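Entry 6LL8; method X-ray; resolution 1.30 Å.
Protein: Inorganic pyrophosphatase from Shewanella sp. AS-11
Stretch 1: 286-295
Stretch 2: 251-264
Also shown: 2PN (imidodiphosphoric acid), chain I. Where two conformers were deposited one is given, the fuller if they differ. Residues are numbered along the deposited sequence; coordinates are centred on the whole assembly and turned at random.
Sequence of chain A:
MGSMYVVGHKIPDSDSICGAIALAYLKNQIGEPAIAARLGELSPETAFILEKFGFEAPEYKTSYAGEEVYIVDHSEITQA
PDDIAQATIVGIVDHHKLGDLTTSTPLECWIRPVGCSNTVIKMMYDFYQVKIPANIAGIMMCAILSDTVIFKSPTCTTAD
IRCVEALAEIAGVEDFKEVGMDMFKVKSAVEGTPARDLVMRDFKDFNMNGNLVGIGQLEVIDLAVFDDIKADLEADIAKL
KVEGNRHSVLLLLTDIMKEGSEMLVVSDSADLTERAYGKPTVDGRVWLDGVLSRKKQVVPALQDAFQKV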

# COMPACT_ATOMS: atom_id res chain seq x y z
N VAL A 286 4.60 21.78 -0.54
CA VAL A 286 5.54 21.76 -1.68
C VAL A 286 4.89 20.97 -2.82
O VAL A 286 4.34 19.87 -2.58
CB VAL A 286 6.94 21.22 -1.30
CG1 VAL A 286 6.92 19.79 -0.79
CG2 VAL A 286 7.91 21.35 -2.47
N TRP A 287 5.00 21.44 -4.03
CA TRP A 287 4.55 20.72 -5.24
C TRP A 287 5.70 19.90 -5.77
O TRP A 287 6.81 20.42 -6.00
CB TRP A 287 4.05 21.69 -6.31
CG TRP A 287 3.67 20.97 -7.56
CD1 TRP A 287 4.37 20.96 -8.73
CD2 TRP A 287 2.59 20.03 -7.75
NE1 TRP A 287 3.77 20.14 -9.64
CE2 TRP A 287 2.66 19.57 -9.08
CE3 TRP A 287 1.52 19.61 -6.95
CZ2 TRP A 287 1.75 18.66 -9.61
CZ3 TRP A 287 0.61 18.71 -7.48
CH2 TRP A 287 0.73 18.24 -8.79
N LEU A 288 5.44 18.61 -5.91
CA LEU A 288 6.42 17.60 -6.36
C LEU A 288 5.95 17.08 -7.71
O LEU A 288 5.23 16.09 -7.81
CB LEU A 288 6.57 16.49 -5.34
CG LEU A 288 6.98 16.96 -3.93
CD1 LEU A 288 6.96 15.78 -2.98
CD2 LEU A 288 8.34 17.63 -3.94
N ASP A 289 6.38 17.75 -8.77
CA ASP A 289 6.06 17.35 -10.15
C ASP A 289 6.51 15.90 -10.36
O ASP A 289 7.62 15.55 -9.94
CB ASP A 289 6.76 18.29 -11.11
CG ASP A 289 6.55 17.93 -12.55
OD1 ASP A 289 5.48 18.21 -13.02
OD2 ASP A 289 7.47 17.27 -13.13
N GLY A 290 5.69 15.10 -11.04
CA GLY A 290 6.06 13.74 -11.42
C GLY A 290 5.91 12.73 -10.30
O GLY A 290 6.05 11.53 -10.58
N VAL A 291 5.63 13.14 -9.06
CA VAL A 291 5.62 12.19 -7.94
C VAL A 291 4.26 11.53 -7.84
O VAL A 291 3.23 12.18 -7.55
CB VAL A 291 6.05 12.87 -6.65
CG1 VAL A 291 5.83 11.95 -5.46
CG2 VAL A 291 7.50 13.28 -6.75
N LEU A 292 4.28 10.23 -8.08
CA LEU A 292 3.12 9.33 -7.86
C LEU A 292 3.40 8.33 -6.74
O LEU A 292 2.45 7.92 -6.07
CB LEU A 292 2.75 8.57 -9.14
CG LEU A 292 2.13 9.40 -10.26
CD1 LEU A 292 2.02 8.57 -11.54
CD2 LEU A 292 0.77 9.95 -9.87
N SER A 293 4.62 7.81 -6.66
CA SER A 293 4.95 6.62 -5.87
C SER A 293 5.60 6.97 -4.53
O SER A 293 6.71 7.56 -4.51
CB SER A 293 5.89 5.76 -6.64
OG SER A 293 6.40 4.71 -5.82
N ARG A 294 4.98 6.56 -3.44
CA ARG A 294 5.61 6.73 -2.12
C ARG A 294 6.85 5.85 -2.02
O ARG A 294 7.93 6.34 -1.64
CB ARG A 294 4.56 6.48 -1.04
CG ARG A 294 5.09 6.54 0.39
CD ARG A 294 4.00 6.53 1.44
NE ARG A 294 3.09 5.45 1.23
CZ ARG A 294 1.80 5.43 1.57
NH1 ARG A 294 1.29 6.33 2.39
NH2 ARG A 294 1.02 4.49 1.06
N LYS A 295 6.76 4.57 -2.36
CA LYS A 295 7.91 3.66 -2.15
C LYS A 295 9.11 4.07 -3.02
O LYS A 295 10.23 3.83 -2.59
CB LYS A 295 7.56 2.19 -2.42
CG LYS A 295 7.34 1.83 -3.88
CD LYS A 295 7.17 0.33 -4.14
CE LYS A 295 6.01 -0.32 -3.43
NZ LYS A 295 4.71 0.27 -3.82
P1 2PN I . 1.92 0.10 -1.65
O1 2PN I . 1.50 -0.49 -0.30
O2 2PN I . 0.81 0.89 -2.30
O3 2PN I . 2.47 -0.98 -2.56
N1 2PN I . 3.16 1.13 -1.35
P2 2PN I . 3.35 2.77 -1.39
O4 2PN I . 3.94 3.12 -0.03
O5 2PN I . 1.98 3.40 -1.56
O6 2PN I . 4.30 3.10 -2.52
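Stretch 2, residues 251-264: LLLTDIMKEGSEML

How is stretch 2 folded, and how does it run relative to stretch 1? It is a beta hairpin: the strand 251-255 leads up to a turn, and the strand 260-264 returns beside it. The two strands are tied by backbone hydrogen bonds such as Leu 253 N to Glu 262 O and Glu 262 N to Leu 253 O, both 2.8 Å. The returning strand lies next to the strand that runs through Val 286, Trp 287 and Leu 288 in stretch 1, with an angle of 155° between their directions, so the pairing is antiparallel with a modest twist. The axes approach to 4.7 Å, the spacing of neighbours in one sheet.

What does the first strand contribute, if another strand of the hairpin holds the edge next to stretch 1? It touches stretch 1 through side chains. Leu 252 points toward stretch 1, and its CD1 lies 4.3 Å from Arg 294 CB, packing against the aliphatic start of a side chain whose NE reaches on to O4 of the imidodiphosphate at 2.8 Å. Thr 254 also points toward stretch 1; its CG2 meets Leu 292 CD2 at 3.6 Å, while its OG1 donates a hydrogen bond of 2.7 Å to Ser 261 OG. The same Leu 292 methyl, CD2, is 4.0 Å from Asp 255 O and 4.2 Å from Ile 256 CA, so this leucine covers the end of the strand.

How does the turn of the hairpin meet the turn in stretch 1? Asp 255 braces it from within, accepting from Lys 258 N at OD1 (2.8 Å) and forming a salt bridge through OD2 with Lys 258 NZ (2.8 Å). Lys 258 CD then comes within 4.1 Å of Trp 287 CH2. A water accepts from Gly 290 N at 2.9 Å and lies 3.0 Å from Lys 258 O, linking this turn to the type II turn from Leu 288 to Val 291. Glu 259, with phi and psi of 58° and 56°, places its O 2.9 Å from Gly 290 CA, and its CA lies 3.8 Å from Leu 292 CD2.

What fixes the register along the returning strand? Gly 260 packs against the tryptophan ring, its C 3.5 Å from Trp 287 CH2; a CB here would clash with Trp 287 CZ2. Ser 261 pairs with Leu 288 through two backbone bonds, Ser 261 N to Leu 288 O at 3.1 Å and Leu 288 N to Ser 261 O at 2.8 Å. Its OG donates to Val 291 O at 2.7 Å, extending the contact past the strand. Glu 262 is opposite Trp 287, with CB 3.9 Å from Trp 287 CE3. Met 263 makes the next hydrogen-bonded pair, with Val 286: Met 263 N donates to Val 286 O at 2.8 Å, and Met 263 O accepts from Val 286 N at 3.0 Å. On the same sheet face as Ser 261, Met 263 CE packs 3.9 Å from Leu 288 CD1. Leu 264 makes no contact with stretch 1.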

# COMPACT_ATOMS: atom_id res chain seq x y z
N LEU A 251 1.68 14.44 4.13
CA LEU A 251 0.47 13.97 3.42
C LEU A 251 0.62 14.32 1.96
O LEU A 251 0.70 15.50 1.62
CB LEU A 251 -0.80 14.56 4.03
CG LEU A 251 -2.11 14.16 3.35
CD1 LEU A 251 -2.34 12.66 3.42
CD2 LEU A 251 -3.28 14.90 3.96
N LEU A 252 0.63 13.31 1.12
CA LEU A 252 0.68 13.46 -0.34
C LEU A 252 -0.72 13.57 -0.90
O LEU A 252 -1.54 12.66 -0.73
CB LEU A 252 1.35 12.23 -0.94
CG LEU A 252 2.82 12.02 -0.60
CD1 LEU A 252 3.17 10.55 -0.72
CD2 LEU A 252 3.71 12.86 -1.51
N LEU A 253 -0.99 14.68 -1.55
CA LEU A 253 -2.25 14.87 -2.32
C LEU A 253 -1.84 14.64 -3.77
O LEU A 253 -1.14 15.47 -4.38
CB LEU A 253 -2.81 16.27 -2.09
CG LEU A 253 -3.00 16.69 -0.64
CD1 LEU A 253 -3.58 18.10 -0.58
CD2 LEU A 253 -3.90 15.71 0.11
N THR A 254 -2.17 13.48 -4.31
CA THR A 254 -1.61 12.98 -5.56
C THR A 254 -2.66 13.04 -6.65
O THR A 254 -3.70 12.41 -6.54
CB THR A 254 -1.08 11.57 -5.38
OG1 THR A 254 -0.06 11.59 -4.38
CG2 THR A 254 -0.56 11.00 -6.68
N ASP A 255 -2.37 13.80 -7.71
CA ASP A 255 -3.26 13.93 -8.88
C ASP A 255 -2.76 12.95 -9.92
O ASP A 255 -1.65 13.12 -10.45
CB ASP A 255 -3.21 15.38 -9.34
CG ASP A 255 -4.16 15.69 -10.47
OD1 ASP A 255 -4.20 14.89 -11.41
OD2 ASP A 255 -4.92 16.72 -10.34
N ILE A 256 -3.56 11.93 -10.20
CA ILE A 256 -3.12 10.86 -11.12
C ILE A 256 -3.19 11.29 -12.58
O ILE A 256 -2.62 10.59 -13.41
CB ILE A 256 -3.84 9.55 -10.88
CG1 ILE A 256 -5.29 9.58 -11.33
CG2 ILE A 256 -3.67 9.11 -9.44
CD1 ILE A 256 -5.79 8.29 -11.90
N MET A 257 -3.84 12.40 -12.87
CA MET A 257 -3.88 12.88 -14.27
C MET A 257 -2.73 13.88 -14.50
O MET A 257 -2.09 13.73 -15.55
CB MET A 257 -5.27 13.45 -14.60
CG MET A 257 -6.43 12.48 -14.22
SD MET A 257 -6.47 10.84 -15.08
CE MET A 257 -6.75 11.41 -16.75
N LYS A 258 -2.45 14.82 -13.61
CA LYS A 258 -1.25 15.69 -13.67
C LYS A 258 0.01 14.86 -13.45
O LYS A 258 1.12 15.31 -13.78
CB LYS A 258 -1.26 16.77 -12.55
CG LYS A 258 -2.33 17.85 -12.67
CD LYS A 258 -2.39 18.76 -11.43
CE LYS A 258 -3.52 19.76 -11.51
NZ LYS A 258 -4.82 19.10 -11.85
N GLU A 259 -0.15 13.72 -12.79
CA GLU A 259 0.97 12.85 -12.38
C GLU A 259 1.95 13.63 -11.50
O GLU A 259 3.17 13.63 -11.75
CB GLU A 259 1.66 12.21 -13.58
CG GLU A 259 0.72 11.36 -14.41
CD GLU A 259 1.32 10.56 -15.53
OE1 GLU A 259 2.54 10.44 -15.56
OE2 GLU A 259 0.56 10.13 -16.42
N GLY A 260 1.46 14.20 -10.43
CA GLY A 260 2.31 14.86 -9.43
C GLY A 260 1.58 14.96 -8.12
O GLY A 260 0.37 14.61 -8.04
N SER A 261 2.29 15.40 -7.09
CA SER A 261 1.72 15.45 -5.73
C SER A 261 2.02 16.78 -5.08
O SER A 261 3.15 17.26 -5.17
CB SER A 261 2.30 14.34 -4.85
OG SER A 261 2.01 13.04 -5.34
N GLU A 262 1.05 17.28 -4.32
CA GLU A 262 1.34 18.34 -3.34
C GLU A 262 1.60 17.65 -2.01
O GLU A 262 0.71 16.90 -1.56
CB GLU A 262 0.18 19.31 -3.26
CG GLU A 262 0.50 20.45 -2.32
CD GLU A 262 -0.50 21.56 -2.25
OE1 GLU A 262 -1.66 21.25 -2.09
OE2 GLU A 262 -0.08 22.72 -2.30
N MET A 263 2.71 17.93 -1.39
CA MET A 263 3.00 17.36 -0.08
C MET A 263 2.76 18.40 0.99
O MET A 263 3.31 19.50 0.93
CB MET A 263 4.44 16.87 -0.00
CG MET A 263 4.78 16.17 1.30
SD MET A 263 6.52 15.74 1.47
CE MET A 263 6.54 14.20 0.57
N LEU A 264 1.95 18.06 1.97
CA LEU A 264 1.73 18.84 3.20
C LEU A 264 2.71 18.30 4.24
O LEU A 264 2.78 17.06 4.41
CB LEU A 264 0.29 18.72 3.68
CG LEU A 264 -0.81 18.98 2.65
CD1 LEU A 264 -2.19 18.84 3.28
CD2 LEU A 264 -0.65 20.32 1.98
O HOH W 1 3.41 16.51 -12.19